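Putative NADPH-dependent oxidoreductase (Desulfitobacterium hafniense DCB-2, PDB 3DB2) probably acts as an NADPH-dependent oxidoreductase, pairing a Rossmann-type nucleotide-binding domain with a C-terminal domain of the Gfo/Idh/MocA family. Local coordinates at residues V70-P75 against K91-E96; K97-S102 against V118-G123; F154-G159 against T233-P238. All blocks are in the same frame, centred on the assembly; numbering follows the deposited sequence.

Contact 1 of 3, residues V70-P75 against K91-E96; sequences VIITVP and KHIYVE
Strands 70-72 and 92-96 run parallel, their axes 4.7 Å apart and inclined by 19°, and four backbone hydrogen bonds lace them in zigzag: Val70 and Ile72 each give an N-H and a carbonyl to His92, Tyr94 and Glu96. The bond from Ile72 N to Tyr94 O is 2.8 Å long, with its donor above the carbonyl plane; the other three lie nearly along their C=O axes. This is the strand pair of a beta-alpha-beta unit in the Rossmann fold, with helix 79-88 crossing between. On the face turned to that helix, Val70 and Ile93 run alongside each other in the same direction, with Val70 CG2 3.7 Å from Ile93 CD1. Farther along, the two branches of Ile72 divide the work: CD1 reaches back to Ile93 CG2 at 4.1 Å, while CG2 meets Val95 CG2 at 3.9 Å, the two side chains crossing obliquely. The face toward helix 15-24 carries Ile71 and Tyr94. With CG anti to its backbone N (chi1 177°), Tyr94 brings ring atom CD1 to 3.9 Å from Ile71 CG2, and its OH is hydrogen-bonded to Glu306 OE2. Beyond the strand, Thr73 OG1 is hydrogen-bonded to Gly12 O, in what looks like the dinucleotide-binding GxGxxA turn. Polarity across this pair is thus confined to the backbone; apolar branches fill both faces, and Thr73, Lys91, Tyr94 and Glu96 find polar partners elsewhere.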
loop_
_atom_site.group_PDB
_atom_site.type_symbol
_atom_site.label_atom_id
_atom_site.label_comp_id
_atom_site.label_asym_id
_atom_site.label_seq_id
_atom_site.Cartn_x
_atom_site.Cartn_y
_atom_site.Cartn_z
ATOM N N VAL C 70 -25.882 -2.977 28.317
ATOM C CA VAL C 70 -26.549 -2.464 27.121
ATOM C C VAL C 70 -25.644 -2.644 25.895
ATOM O O VAL C 70 -24.424 -2.564 25.959
ATOM C CB VAL C 70 -26.945 -0.991 27.247
ATOM C CG1 VAL C 70 -27.978 -0.796 28.361
ATOM C CG2 VAL C 70 -25.732 -0.110 27.533
ATOM N N ILE C 71 -26.308 -2.862 24.764
ATOM C CA ILE C 71 -25.658 -3.059 23.461
ATOM C C ILE C 71 -26.101 -1.913 22.567
ATOM O O ILE C 71 -27.229 -1.894 22.053
ATOM C CB ILE C 71 -26.016 -4.449 22.939
ATOM C CG1 ILE C 71 -25.479 -5.561 23.876
ATOM C CG2 ILE C 71 -25.537 -4.652 21.502
ATOM C CD1 ILE C 71 -25.993 -6.930 23.568
ATOM N N ILE C 72 -25.246 -0.909 22.416
ATOM C CA ILE C 72 -25.546 0.377 21.826
ATOM C C ILE C 72 -25.137 0.421 20.362
ATOM O O ILE C 72 -23.947 0.409 20.038
ATOM C CB ILE C 72 -24.851 1.523 22.602
ATOM C CG1 ILE C 72 -25.301 1.527 24.065
ATOM C CG2 ILE C 72 -25.032 2.895 21.969
ATOM C CD1 ILE C 72 -24.502 2.445 24.963
ATOM N N THR C 73 -26.126 0.476 19.496
ATOM C CA THR C 73 -25.955 0.529 18.050
ATOM C C THR C 73 -26.715 1.730 17.487
ATOM O O THR C 73 -27.473 1.583 16.535
ATOM C CB THR C 73 -26.434 -0.762 17.372
ATOM O OG1 THR C 73 -27.759 -1.096 17.772
ATOM C CG2 THR C 73 -25.638 -2.006 17.802
ATOM N N VAL C 74 -26.516 2.871 18.101
ATOM C CA VAL C 74 -27.111 4.153 17.739
ATOM C C VAL C 74 -26.121 4.952 16.902
ATOM O O VAL C 74 -24.961 4.508 16.864
ATOM C CB VAL C 74 -27.487 4.926 19.007
ATOM C CG1 VAL C 74 -28.372 4.096 19.925
ATOM C CG2 VAL C 74 -26.204 5.352 19.724
ATOM N N PRO C 75 -26.520 6.040 16.267
ATOM C CA PRO C 75 -25.560 6.810 15.478
ATOM C C PRO C 75 -24.359 7.336 16.254
ATOM O O PRO C 75 -24.503 7.698 17.414
ATOM C CB PRO C 75 -26.360 8.039 15.009
ATOM C CG PRO C 75 -27.794 7.672 15.149
ATOM C CD PRO C 75 -27.877 6.624 16.209
ATOM N N LYS C 91 -25.306 0.455 34.258
ATOM C CA LYS C 91 -25.209 -0.594 33.236
ATOM C C LYS C 91 -23.822 -0.642 32.587
ATOM O O LYS C 91 -23.281 0.391 32.258
ATOM C CB LYS C 91 -26.270 -0.399 32.162
ATOM C CG LYS C 91 -27.690 -0.122 32.667
ATOM C CD LYS C 91 -28.141 -1.119 33.731
ATOM C CE LYS C 91 -29.661 -1.000 33.928
ATOM N NZ LYS C 91 -30.101 -2.012 34.934
ATOM N N HIS C 92 -23.321 -1.857 32.446
ATOM C CA HIS C 92 -22.109 -2.157 31.679
ATOM C C HIS C 92 -22.375 -1.883 30.207
ATOM O O HIS C 92 -23.498 -1.972 29.702
ATOM C CB HIS C 92 -21.673 -3.583 31.982
ATOM C CG HIS C 92 -21.507 -3.806 33.462
ATOM N ND1 HIS C 92 -22.147 -4.798 34.175
ATOM C CD2 HIS C 92 -20.823 -3.145 34.406
ATOM C CE1 HIS C 92 -21.818 -4.740 35.456
ATOM N NE2 HIS C 92 -20.980 -3.723 35.642
ATOM N N ILE C 93 -21.326 -1.512 29.441
ATOM C CA ILE C 93 -21.507 -0.909 28.148
ATOM C C ILE C 93 -20.828 -1.713 27.042
ATOM O O ILE C 93 -19.622 -1.947 27.108
ATOM C CB ILE C 93 -20.910 0.511 28.112
ATOM C CG1 ILE C 93 -21.444 1.504 29.155
ATOM C CG2 ILE C 93 -21.044 1.076 26.709
ATOM C CD1 ILE C 93 -22.903 1.871 28.959
ATOM N N TYR C 94 -21.600 -2.099 26.046
ATOM C CA TYR C 94 -21.105 -2.453 24.715
ATOM C C TYR C 94 -21.555 -1.297 23.803
ATOM O O TYR C 94 -22.731 -0.939 23.724
ATOM C CB TYR C 94 -21.524 -3.862 24.268
ATOM C CG TYR C 94 -21.034 -4.139 22.859
ATOM C CD1 TYR C 94 -21.783 -3.795 21.737
ATOM C CD2 TYR C 94 -19.805 -4.739 22.649
ATOM C CE1 TYR C 94 -21.371 -4.018 20.455
ATOM C CE2 TYR C 94 -19.358 -4.981 21.355
ATOM C CZ TYR C 94 -20.144 -4.627 20.284
ATOM O OH TYR C 94 -19.741 -4.842 18.987
ATOM N N VAL C 95 -20.602 -0.734 23.064
ATOM C CA VAL C 95 -20.908 0.238 22.031
ATOM C C VAL C 95 -20.182 -0.164 20.731
ATOM O O VAL C 95 -19.059 -0.673 20.717
ATOM C CB VAL C 95 -20.620 1.686 22.435
ATOM C CG1 VAL C 95 -19.152 1.990 22.598
ATOM C CG2 VAL C 95 -21.224 2.668 21.425
ATOM N N GLU C 96 -20.879 0.033 19.611
ATOM C CA GLU C 96 -20.302 -0.292 18.323
ATOM C C GLU C 96 -19.185 0.707 18.031
ATOM O O GLU C 96 -19.109 1.814 18.556
ATOM C CB GLU C 96 -21.262 -0.178 17.150
ATOM C CG GLU C 96 -21.703 -1.533 16.634
ATOM C CD GLU C 96 -20.518 -2.390 16.225
ATOM O OE1 GLU C 96 -19.395 -1.903 15.971
ATOM O OE2 GLU C 96 -20.751 -3.616 16.176
#

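Contact 2 of 3, residues K97-S102 against V118-G123; sequences KPISVS and VKFLCG
The Phe120 ring, with CG anti to its backbone N (chi1 173°), presents its far tip to the loop 97-102: CZ meets Ile99 CD1 at 4.2 Å, the methyl approaching obliquely and the two side chains crossing at about a right angle. Ile113 of helix 103-116 and Ala324 of helix 324-343 also touch the Phe120 side chain. The contact closes the last beta-alpha-beta step of the Rossmann fold, where the loop leaving strand 92-96 packs beside strand 120-123, the edge strand of the parallel sheet within this chain. Glu96, Lys97 and Pro98 spell the Glu-Lys-Pro sequence familiar in the Gfo/Idh/MocA family, and a cis peptide bond precedes the proline. Cys122 supplies the second apolar touch. Its SG, anti to the backbone N, reaches the loop, 3.5 Å from Ile99 N and 4.0 Å from Ile99 CB. Lys97 bends at chi2, chi3 and chi4, carrying NZ away to a weak hydrogen bond with Gln181 O. Near its root the packing is tight against the end of the strand: Lys97 N makes a weak, bent hydrogen bond to Gly123 O, and Lys97 CG sits 3.0 Å from Gly123 O.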
loop_
_atom_site.group_PDB
_atom_site.type_symbol
_atom_site.label_atom_id
_atom_site.label_comp_id
_atom_site.label_asym_id
_atom_site.label_seq_id
_atom_site.Cartn_x
_atom_site.Cartn_y
_atom_site.Cartn_z
ATOM N N LYS C 97 -18.296 0.291 17.135
ATOM C CA LYS C 97 -17.192 1.109 16.738
ATOM C C LYS C 97 -17.549 2.380 15.909
ATOM O O LYS C 97 -18.617 2.164 15.232
ATOM C CB LYS C 97 -16.097 0.426 15.924
ATOM C CG LYS C 97 -16.548 -0.640 14.974
ATOM C CD LYS C 97 -17.528 -0.215 13.903
ATOM C CE LYS C 97 -16.848 0.668 12.862
ATOM N NZ LYS C 97 -17.476 0.361 11.531
ATOM N N PRO C 98 -16.971 3.579 15.725
ATOM C CA PRO C 98 -15.858 4.443 16.307
ATOM C C PRO C 98 -16.559 4.627 17.663
ATOM O O PRO C 98 -17.801 4.665 17.625
ATOM C CB PRO C 98 -15.685 5.620 15.437
ATOM C CG PRO C 98 -17.024 5.774 14.798
ATOM C CD PRO C 98 -17.582 4.395 14.639
ATOM N N ILE C 99 -15.795 4.740 18.717
ATOM C CA ILE C 99 -16.296 5.191 20.013
ATOM C C ILE C 99 -17.154 6.427 19.826
ATOM O O ILE C 99 -18.223 6.557 20.440
ATOM C CB ILE C 99 -15.130 5.435 20.968
ATOM C CG1 ILE C 99 -15.593 6.028 22.298
ATOM C CG2 ILE C 99 -14.053 6.332 20.393
ATOM C CD1 ILE C 99 -14.542 5.860 23.385
ATOM N N SER C 100 -16.731 7.324 18.944
ATOM C CA SER C 100 -17.454 8.508 18.530
ATOM C C SER C 100 -16.781 9.091 17.294
ATOM O O SER C 100 -15.758 8.550 16.889
ATOM C CB SER C 100 -17.432 9.553 19.653
ATOM O OG SER C 100 -16.133 10.002 19.968
ATOM N N VAL C 101 -17.290 10.160 16.712
ATOM C CA VAL C 101 -16.515 10.840 15.667
ATOM C C VAL C 101 -15.875 12.115 16.179
ATOM O O VAL C 101 -15.006 12.704 15.504
ATOM C CB VAL C 101 -17.376 11.070 14.417
ATOM C CG1 VAL C 101 -17.480 9.722 13.713
ATOM C CG2 VAL C 101 -18.759 11.625 14.709
ATOM N N SER C 102 -16.218 12.608 17.379
ATOM C CA SER C 102 -15.475 13.784 17.837
ATOM C C SER C 102 -14.652 13.474 19.083
ATOM O O SER C 102 -14.952 12.621 19.921
ATOM C CB SER C 102 -16.413 14.950 18.108
ATOM O OG SER C 102 -16.787 14.966 19.478
ATOM N N VAL C 118 -18.145 1.024 35.447
ATOM C CA VAL C 118 -18.715 -0.087 34.671
ATOM C C VAL C 118 -17.723 -0.600 33.639
ATOM O O VAL C 118 -16.808 0.101 33.223
ATOM C CB VAL C 118 -20.033 0.376 34.022
ATOM C CG1 VAL C 118 -20.994 0.829 35.111
ATOM C CG2 VAL C 118 -19.835 1.498 33.043
ATOM N N LYS C 119 -17.803 -1.841 33.240
ATOM C CA LYS C 119 -17.185 -2.512 32.140
ATOM C C LYS C 119 -17.619 -1.812 30.841
ATOM O O LYS C 119 -18.759 -1.382 30.649
ATOM C CB LYS C 119 -17.541 -3.986 32.043
ATOM C CG LYS C 119 -17.231 -4.771 33.309
ATOM C CD LYS C 119 -15.979 -4.261 34.009
ATOM C CE LYS C 119 -15.523 -5.314 35.024
ATOM N NZ LYS C 119 -14.101 -5.098 35.415
ATOM N N PHE C 120 -16.663 -1.715 29.941
ATOM C CA PHE C 120 -16.842 -1.045 28.657
ATOM C C PHE C 120 -16.092 -1.805 27.572
ATOM O O PHE C 120 -14.903 -2.047 27.815
ATOM C CB PHE C 120 -16.353 0.383 28.778
ATOM C CG PHE C 120 -16.340 1.140 27.459
ATOM C CD1 PHE C 120 -17.494 1.805 27.064
ATOM C CD2 PHE C 120 -15.223 1.196 26.635
ATOM C CE1 PHE C 120 -17.521 2.462 25.858
ATOM C CE2 PHE C 120 -15.251 1.855 25.423
ATOM C CZ PHE C 120 -16.406 2.498 25.051
ATOM N N LEU C 121 -16.756 -2.053 26.459
ATOM C CA LEU C 121 -16.114 -2.512 25.217
ATOM C C LEU C 121 -16.632 -1.649 24.073
ATOM O O LEU C 121 -17.833 -1.428 23.885
ATOM C CB LEU C 121 -16.294 -4.007 24.990
ATOM C CG LEU C 121 -15.670 -4.644 23.749
ATOM C CD1 LEU C 121 -14.152 -4.595 23.810
ATOM C CD2 LEU C 121 -16.122 -6.094 23.567
ATOM N N CYS C 122 -15.704 -1.132 23.262
ATOM C CA CYS C 122 -16.063 -0.512 21.984
ATOM C C CYS C 122 -15.739 -1.538 20.905
ATOM O O CYS C 122 -14.578 -1.867 20.687
ATOM C CB CYS C 122 -15.327 0.805 21.771
ATOM S SG CYS C 122 -15.758 1.557 20.191
ATOM N N GLY C 123 -16.705 -2.134 20.247
ATOM C CA GLY C 123 -16.599 -3.265 19.400
ATOM C C GLY C 123 -15.963 -3.029 18.051
ATOM O O GLY C 123 -16.643 -2.741 17.087
#

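Contact 3 of 3, residues F154-G159 against T233-P238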
loop_
_atom_site.group_PDB
_atom_site.type_symbol
_atom_site.label_atom_id
_atom_site.label_comp_id
_atom_site.label_asym_id
_atom_site.label_seq_id
_atom_site.Cartn_x
_atom_site.Cartn_y
_atom_site.Cartn_z
ATOM N N PHE C 154 -8.997 -0.999 2.928
ATOM C CA PHE C 154 -10.423 -1.316 3.107
ATOM C C PHE C 154 -11.142 -0.351 2.125
ATOM O O PHE C 154 -11.082 0.854 2.240
ATOM C CB PHE C 154 -10.891 -1.222 4.521
ATOM C CG PHE C 154 -12.240 -1.891 4.833
ATOM C CD1 PHE C 154 -13.055 -2.396 3.853
ATOM C CD2 PHE C 154 -12.648 -1.977 6.165
ATOM C CE1 PHE C 154 -14.283 -3.007 4.113
ATOM C CE2 PHE C 154 -13.862 -2.574 6.456
ATOM C CZ PHE C 154 -14.671 -3.061 5.442
ATOM N N SER C 155 -11.783 -0.960 1.136
ATOM C CA SER C 155 -12.474 -0.214 0.105
ATOM C C SER C 155 -13.776 -0.896 -0.327
ATOM O O SER C 155 -13.980 -2.109 -0.186
ATOM C CB SER C 155 -11.618 -0.047 -1.146
ATOM O OG SER C 155 -11.510 -1.276 -1.848
ATOM N N ASN C 156 -14.644 -0.078 -0.889
ATOM C CA ASN C 156 -15.876 -0.523 -1.546
ATOM C C ASN C 156 -16.380 0.635 -2.404
ATOM O O ASN C 156 -15.782 1.716 -2.474
ATOM C CB ASN C 156 -16.863 -1.042 -0.524
ATOM C CG ASN C 156 -17.469 0.020 0.359
ATOM O OD1 ASN C 156 -17.616 1.191 0.039
ATOM N ND2 ASN C 156 -17.827 -0.479 1.531
ATOM N N GLU C 157 -17.482 0.408 -3.106
ATOM C CA GLU C 157 -17.906 1.364 -4.128
ATOM C C GLU C 157 -18.951 2.317 -3.591
ATOM O O GLU C 157 -19.657 2.975 -4.377
ATOM C CB GLU C 157 -18.405 0.497 -5.291
ATOM C CG GLU C 157 -19.748 -0.095 -4.952
ATOM C CD GLU C 157 -19.755 -1.457 -4.294
ATOM O OE1 GLU C 157 -18.772 -1.864 -3.637
ATOM O OE2 GLU C 157 -20.805 -2.136 -4.449
ATOM N N ARG C 158 -19.049 2.452 -2.270
ATOM C CA ARG C 158 -20.107 3.289 -1.691
ATOM C C ARG C 158 -20.202 4.705 -2.249
ATOM O O ARG C 158 -21.306 5.254 -2.468
ATOM C CB ARG C 158 -19.909 3.376 -0.168
ATOM C CG ARG C 158 -20.821 4.418 0.459
ATOM C CD ARG C 158 -22.051 3.742 1.028
ATOM N NE ARG C 158 -21.734 2.668 1.951
ATOM C CZ ARG C 158 -22.553 1.680 2.281
ATOM N NH1 ARG C 158 -23.778 1.594 1.778
ATOM N NH2 ARG C 158 -22.149 0.757 3.134
ATOM N N GLY C 159 -19.052 5.337 -2.484
ATOM C CA GLY C 159 -19.018 6.734 -2.892
ATOM C C GLY C 159 -19.622 7.005 -4.261
ATOM O O GLY C 159 -20.093 8.105 -4.552
ATOM N N THR C 233 -7.961 3.741 2.025
ATOM C CA THR C 233 -9.416 3.680 2.249
ATOM C C THR C 233 -10.065 4.331 1.032
ATOM O O THR C 233 -9.669 5.426 0.629
ATOM C CB THR C 233 -9.875 4.361 3.541
ATOM O OG1 THR C 233 -9.274 5.652 3.673
ATOM C CG2 THR C 233 -9.462 3.526 4.747
ATOM N N ASN C 234 -11.005 3.672 0.381
ATOM C CA ASN C 234 -11.444 4.104 -0.935
ATOM C C ASN C 234 -12.925 3.791 -1.084
ATOM O O ASN C 234 -13.293 2.659 -0.745
ATOM C CB ASN C 234 -10.520 3.355 -1.909
ATOM C CG ASN C 234 -10.623 3.872 -3.325
ATOM O OD1 ASN C 234 -11.761 4.082 -3.730
ATOM N ND2 ASN C 234 -9.483 4.043 -4.005
ATOM N N TRP C 235 -13.710 4.751 -1.538
ATOM C CA TRP C 235 -15.160 4.540 -1.696
ATOM C C TRP C 235 -15.539 4.532 -3.166
ATOM O O TRP C 235 -16.685 4.763 -3.520
ATOM C CB TRP C 235 -15.955 5.598 -0.909
ATOM C CG TRP C 235 -16.517 5.141 0.404
ATOM C CD1 TRP C 235 -16.616 3.866 0.901
ATOM C CD2 TRP C 235 -17.083 5.982 1.430
ATOM N NE1 TRP C 235 -17.179 3.863 2.125
ATOM C CE2 TRP C 235 -17.489 5.151 2.492
ATOM C CE3 TRP C 235 -17.303 7.354 1.586
ATOM C CZ2 TRP C 235 -18.083 5.603 3.669
ATOM C CZ3 TRP C 235 -17.892 7.794 2.756
ATOM C CH2 TRP C 235 -18.282 6.947 3.794
ATOM N N ALA C 236 -14.548 4.302 -4.023
ATOM C CA ALA C 236 -14.676 4.472 -5.467
ATOM C C ALA C 236 -14.260 3.254 -6.265
ATOM O O ALA C 236 -13.889 3.429 -7.435
ATOM C CB ALA C 236 -13.819 5.685 -5.854
ATOM N N CYS C 237 -14.292 2.064 -5.638
ATOM C CA CYS C 237 -13.922 0.844 -6.338
ATOM C C CYS C 237 -14.527 -0.416 -5.747
ATOM O O CYS C 237 -15.053 -0.453 -4.645
ATOM C CB CYS C 237 -12.375 0.734 -6.366
ATOM S SG CYS C 237 -11.676 0.612 -4.688
ATOM N N PRO C 238 -14.497 -1.530 -6.475
ATOM C CA PRO C 238 -14.985 -2.780 -5.891
ATOM C C PRO C 238 -14.307 -3.144 -4.571
ATOM O O PRO C 238 -13.163 -2.736 -4.320
ATOM C CB PRO C 238 -14.650 -3.813 -6.948
ATOM C CG PRO C 238 -14.725 -3.026 -8.223
ATOM C CD PRO C 238 -14.074 -1.698 -7.880
HETATM O O HOH W 1 -19.220 1.661 3.608
#
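This is a junction of strand ends and loops in the C-terminal domain, where parallel strands 147-155 and 228-234 of the large mixed sheet run out and the loops that follow them pack against each other. The last firm rung joins Asn156 N to Asn234 O at 3.1 Å, with the donor in the carbonyl plane; the preceding bond, from Asn234 N to Phe154 O, is weak. Two Asx turns then bend the chains. Asn234 OD1 accepts from Ala236 N at 2.8 Å, and Asn156 OD1 accepts from Arg158 N at 3.0 Å, the latter donor lying above the amide plane. The Asn156 amide runs alongside the Trp235 indole, their planes nearly parallel (7° apart), and Asn156 OD1 comes to 3.0 Å from Trp235 CD1. Over one indole face sits Arg158, whose CB makes a CH-pi contact 3.6 Å from the centroid of the five-membered ring, 18° off its normal, while the guanidinium stands almost perpendicular to the indole. An alanine at Trp235 would remove this ring face and the indole N-H, and would probably loosen the seating of Arg158 and the Asn156 turn. Nearer the dimer interface, Ser155 OG gives a weak hydrogen bond to Pro238 O, which also accepts from Asn251 ND2 of the second subunit, and Asn234 ND2 is hydrogen-bonded to Ser148 OG of that subunit. One water gathers three donors: Asn156 ND2, Arg158 NH2 at 3.1 Å, in the plane of the guanidinium at its edge, and, weakly, Trp235 NE1.

In the fold
Along the chain the three contacts follow in series, each closing before the next opens. Contacts 1 and 2 are neighbours in the parallel Rossmann sheet, their centres about 8 Å apart, and strand 92-96 sits between 69-72 and 120-123; a probable hydrogen bond from Gly123 N to Val95 O stitches them together. Contact 3 belongs to the mixed sheet of the C-terminal domain, its centre about 27 Å from that of contact 1 and about 24 Å from that of contact 2. Gln181, ending helix 178-181, is touched by Lys97 through a weak hydrogen bond and by the Trp235 side chain. The presumed nucleotide-binding domain and the mixed sheet, which meets the second subunit around contact 3, thus approach each other near the Glu-Lys-Pro loop.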